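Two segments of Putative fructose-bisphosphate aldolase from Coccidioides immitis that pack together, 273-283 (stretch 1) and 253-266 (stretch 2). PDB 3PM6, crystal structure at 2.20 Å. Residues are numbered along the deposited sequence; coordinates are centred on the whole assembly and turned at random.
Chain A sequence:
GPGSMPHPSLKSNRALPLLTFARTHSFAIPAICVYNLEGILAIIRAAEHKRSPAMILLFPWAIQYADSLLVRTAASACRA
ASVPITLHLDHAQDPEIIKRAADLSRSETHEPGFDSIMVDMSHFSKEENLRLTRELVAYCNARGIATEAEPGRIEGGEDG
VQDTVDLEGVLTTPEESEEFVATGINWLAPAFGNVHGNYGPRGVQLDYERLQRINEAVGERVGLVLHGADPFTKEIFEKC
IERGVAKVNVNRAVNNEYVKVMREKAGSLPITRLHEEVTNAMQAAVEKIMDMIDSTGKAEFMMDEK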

# COMPACT_ATOMS: atom_id res chain seq x y z
N ARG A 273 -9.93 4.26 12.20
CA ARG A 273 -11.31 4.42 11.70
C ARG A 273 -11.33 5.28 10.43
O ARG A 273 -12.17 5.08 9.55
CB ARG A 273 -12.21 5.04 12.77
CG ARG A 273 -13.69 5.01 12.42
CD ARG A 273 -14.33 3.69 12.82
NE ARG A 273 -15.60 3.46 12.15
CZ ARG A 273 -15.84 2.46 11.30
NH1 ARG A 273 -14.89 1.59 11.00
NH2 ARG A 273 -17.05 2.32 10.75
N LEU A 274 -10.42 6.24 10.37
CA LEU A 274 -10.23 7.02 9.15
C LEU A 274 -9.97 6.10 7.95
O LEU A 274 -10.63 6.21 6.92
CB LEU A 274 -9.08 7.98 9.35
CG LEU A 274 -9.17 9.38 8.80
CD1 LEU A 274 -10.50 10.03 9.18
CD2 LEU A 274 -7.99 10.19 9.34
N HIS A 275 -9.05 5.14 8.12
CA HIS A 275 -8.68 4.23 7.04
C HIS A 275 -9.85 3.34 6.67
O HIS A 275 -10.06 3.05 5.50
CB HIS A 275 -7.47 3.37 7.41
CG HIS A 275 -6.18 4.12 7.39
ND1 HIS A 275 -5.73 4.79 6.28
CD2 HIS A 275 -5.24 4.30 8.34
CE1 HIS A 275 -4.57 5.37 6.55
NE2 HIS A 275 -4.26 5.10 7.80
N GLU A 276 -10.59 2.90 7.69
CA GLU A 276 -11.76 2.06 7.49
C GLU A 276 -12.83 2.78 6.70
O GLU A 276 -13.40 2.20 5.76
CB GLU A 276 -12.31 1.57 8.84
CG GLU A 276 -11.42 0.48 9.52
CD GLU A 276 -11.80 0.18 10.99
OE1 GLU A 276 -12.89 0.60 11.47
OE2 GLU A 276 -11.00 -0.49 11.66
N GLU A 277 -13.09 4.03 7.06
CA GLU A 277 -14.17 4.80 6.43
C GLU A 277 -13.90 5.15 4.95
O GLU A 277 -14.79 4.98 4.10
CB GLU A 277 -14.57 6.03 7.29
CG GLU A 277 -15.25 5.62 8.62
CD GLU A 277 -16.00 6.76 9.32
OE1 GLU A 277 -16.30 7.77 8.65
OE2 GLU A 277 -16.29 6.65 10.53
N VAL A 278 -12.66 5.57 4.63
CA VAL A 278 -12.32 5.82 3.23
C VAL A 278 -12.41 4.56 2.38
O VAL A 278 -12.85 4.62 1.23
CB VAL A 278 -10.95 6.54 3.02
CG1 VAL A 278 -11.00 7.96 3.62
CG2 VAL A 278 -9.77 5.74 3.61
N THR A 279 -12.05 3.42 2.95
CA THR A 279 -12.09 2.18 2.20
C THR A 279 -13.54 1.74 1.94
O THR A 279 -13.88 1.36 0.81
CB THR A 279 -11.32 1.08 2.95
OG1 THR A 279 -10.03 1.59 3.30
CG2 THR A 279 -11.17 -0.15 2.08
N ASN A 280 -14.38 1.83 2.98
CA ASN A 280 -15.80 1.54 2.83
C ASN A 280 -16.47 2.41 1.79
O ASN A 280 -17.18 1.90 0.96
CB ASN A 280 -16.55 1.69 4.16
CG ASN A 280 -16.05 0.71 5.21
OD1 ASN A 280 -15.43 -0.29 4.88
ND2 ASN A 280 -16.30 1.03 6.49
N ALA A 281 -16.25 3.72 1.88
CA ALA A 281 -16.81 4.66 0.93
C ALA A 281 -16.34 4.41 -0.52
O ALA A 281 -17.15 4.44 -1.48
CB ALA A 281 -16.50 6.07 1.38
N MET A 282 -15.05 4.11 -0.68
CA MET A 282 -14.50 3.79 -2.00
C MET A 282 -15.06 2.45 -2.46
O MET A 282 -15.37 2.31 -3.64
CB MET A 282 -12.97 3.75 -1.99
CG MET A 282 -12.31 5.13 -1.88
SD MET A 282 -10.53 5.06 -2.25
CE MET A 282 -9.94 4.77 -0.62
N GLN A 283 -15.22 1.50 -1.54
CA GLN A 283 -15.79 0.18 -1.87
C GLN A 283 -17.20 0.31 -2.42
O GLN A 283 -17.55 -0.35 -3.42
CB GLN A 283 -15.80 -0.77 -0.67
CG GLN A 283 -16.18 -2.23 -1.03
CD GLN A 283 -16.32 -3.14 0.18
OE1 GLN A 283 -15.67 -2.92 1.21
NE2 GLN A 283 -17.20 -4.18 0.08
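Stretch 2 (253-266) AVNNEYVKVMREKA

Stretch 2 is helical from Ala 253 to Lys 265, and Ala 266 is the first residue to leave helical phi/psi; stretch 1 is helical throughout. The two helices run roughly antiparallel, with 149° between their N-to-C directions, and their axes approach to 8.0 Å. The register runs accordingly in opposite senses: Ala 266 lies nearest Leu 274 (CA to CA 6.9 Å), Tyr 258 nearest Val 278 (CA to CA 4.8 Å) and Val 254 nearest Met 282 (CA to CA 5.3 Å). Together the stretches bury 676 Å², mostly through apolar residues.

At one end, Leu 274 CG lies 3.8 Å from Met 262 SD, while Leu 274 CD1 reaches the backbone at Lys 265 O (3.6 Å) and Leu 274 CD2 meets Ala 266 CB (4.1 Å). Midway, where the CA atoms are closest, Val 278 CG1 packs on Val 261 CB (3.6 Å) and Tyr 258 O (3.6 Å). Val 261 points toward stretch 1 and also meets Ala 281, CG2 to CB 4.0 Å; the small alanine side chain in turn lies 3.9 Å from Glu 257, CB to CB. At the other end Met 282 fits as a knob among Val 254, Asn 255, Glu 257 and Tyr 258. Met 282 CB lies 3.9 Å from Val 254 CG1, and Met 282 CE touches the edge of the Tyr 258 ring, 3.7 Å from Tyr 258 CD2.

Polar groups line one side of this apolar seam. Lys 265 NZ forms a salt bridge with Glu 277 OE1 at 3.3 Å; its hydrogen bond is weak, but water 2 joins the same two atoms, accepting from Lys 265 NZ (2.6 Å) and donating to Glu 277 OE1 (2.7 Å). Water 1 donates to both Glu 257 OE1 (2.5 Å) and Ala 281 O (2.7 Å), bridging the helices a second time.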

# COMPACT_ATOMS: atom_id res chain seq x y z
N ALA A 253 -14.69 9.02 -9.62
CA ALA A 253 -15.92 8.42 -9.11
C ALA A 253 -15.62 7.69 -7.81
O ALA A 253 -16.46 7.68 -6.87
CB ALA A 253 -16.54 7.46 -10.16
N VAL A 254 -14.43 7.10 -7.75
CA VAL A 254 -14.02 6.31 -6.61
C VAL A 254 -13.21 7.15 -5.63
O VAL A 254 -13.58 7.26 -4.46
CB VAL A 254 -13.29 5.00 -7.02
CG1 VAL A 254 -12.66 4.29 -5.80
CG2 VAL A 254 -14.29 4.08 -7.76
N ASN A 255 -12.14 7.79 -6.11
CA ASN A 255 -11.24 8.53 -5.22
C ASN A 255 -11.75 9.82 -4.65
O ASN A 255 -11.14 10.31 -3.71
CB ASN A 255 -9.89 8.74 -5.88
CG ASN A 255 -9.22 7.44 -6.13
OD1 ASN A 255 -8.91 6.72 -5.18
ND2 ASN A 255 -9.08 7.06 -7.40
N ASN A 256 -12.83 10.37 -5.19
CA ASN A 256 -13.46 11.51 -4.55
C ASN A 256 -14.03 11.11 -3.18
O ASN A 256 -14.09 11.93 -2.31
CB ASN A 256 -14.55 12.13 -5.41
CG ASN A 256 -13.99 13.09 -6.48
OD1 ASN A 256 -12.80 13.45 -6.48
ND2 ASN A 256 -14.85 13.49 -7.42
N GLU A 257 -14.42 9.84 -3.03
CA GLU A 257 -14.94 9.34 -1.74
C GLU A 257 -13.87 9.38 -0.66
O GLU A 257 -14.16 9.65 0.51
CB GLU A 257 -15.48 7.92 -1.87
CG GLU A 257 -16.69 7.78 -2.78
CD GLU A 257 -17.86 8.67 -2.34
OE1 GLU A 257 -18.56 8.33 -1.39
OE2 GLU A 257 -18.10 9.71 -2.96
N TYR A 258 -12.62 9.12 -1.04
CA TYR A 258 -11.51 9.21 -0.10
C TYR A 258 -11.35 10.65 0.36
O TYR A 258 -11.18 10.91 1.55
CB TYR A 258 -10.23 8.72 -0.75
CG TYR A 258 -8.93 8.94 -0.02
CD1 TYR A 258 -8.26 10.17 -0.06
CD2 TYR A 258 -8.32 7.88 0.67
CE1 TYR A 258 -7.02 10.36 0.60
CE2 TYR A 258 -7.09 8.04 1.32
CZ TYR A 258 -6.45 9.28 1.28
OH TYR A 258 -5.24 9.40 1.95
N VAL A 259 -11.39 11.56 -0.61
CA VAL A 259 -11.24 12.98 -0.36
C VAL A 259 -12.36 13.50 0.55
O VAL A 259 -12.09 14.20 1.54
CB VAL A 259 -11.15 13.78 -1.67
CG1 VAL A 259 -11.25 15.27 -1.40
CG2 VAL A 259 -9.83 13.47 -2.38
N LYS A 260 -13.60 13.12 0.25
CA LYS A 260 -14.74 13.59 1.07
C LYS A 260 -14.64 13.11 2.51
O LYS A 260 -14.86 13.89 3.41
CB LYS A 260 -16.11 13.21 0.46
N VAL A 261 -14.29 11.84 2.72
CA VAL A 261 -14.18 11.31 4.07
C VAL A 261 -13.04 12.00 4.83
O VAL A 261 -13.21 12.41 5.98
CB VAL A 261 -14.05 9.77 4.11
CG1 VAL A 261 -13.78 9.29 5.53
CG2 VAL A 261 -15.30 9.12 3.60
N MET A 262 -11.88 12.14 4.19
CA MET A 262 -10.74 12.83 4.81
C MET A 262 -11.07 14.30 5.11
O MET A 262 -10.77 14.80 6.18
CB MET A 262 -9.48 12.76 3.93
CG MET A 262 -8.82 11.39 3.85
SD MET A 262 -8.13 10.88 5.44
CE MET A 262 -7.51 9.24 5.10
N ARG A 263 -11.71 14.97 4.15
CA ARG A 263 -12.04 16.40 4.29
C ARG A 263 -12.90 16.61 5.53
O ARG A 263 -12.63 17.50 6.34
CB ARG A 263 -12.73 16.93 3.01
CG ARG A 263 -13.60 18.19 3.19
CD ARG A 263 -14.07 18.85 1.85
NE ARG A 263 -15.05 18.03 1.11
CZ ARG A 263 -14.90 17.66 -0.17
NH1 ARG A 263 -13.82 18.06 -0.86
NH2 ARG A 263 -15.83 16.91 -0.76
N GLU A 264 -13.91 15.76 5.70
CA GLU A 264 -14.88 15.89 6.78
C GLU A 264 -14.42 15.33 8.15
O GLU A 264 -14.81 15.84 9.19
CB GLU A 264 -16.20 15.25 6.36
N LYS A 265 -13.61 14.27 8.13
CA LYS A 265 -13.39 13.48 9.34
C LYS A 265 -11.94 13.42 9.89
O LYS A 265 -11.74 12.91 10.99
CB LYS A 265 -13.95 12.05 9.18
CG LYS A 265 -15.40 12.02 8.76
CD LYS A 265 -16.21 11.08 9.62
CE LYS A 265 -17.73 11.26 9.44
NZ LYS A 265 -18.29 10.44 8.29
N ALA A 266 -10.95 13.92 9.15
CA ALA A 266 -9.59 13.84 9.68
C ALA A 266 -9.53 14.78 10.87
O ALA A 266 -10.10 15.87 10.84
CB ALA A 266 -8.57 14.22 8.66
O HOH W 1 -19.31 5.98 -1.22
O HOH W 2 -17.90 8.44 6.61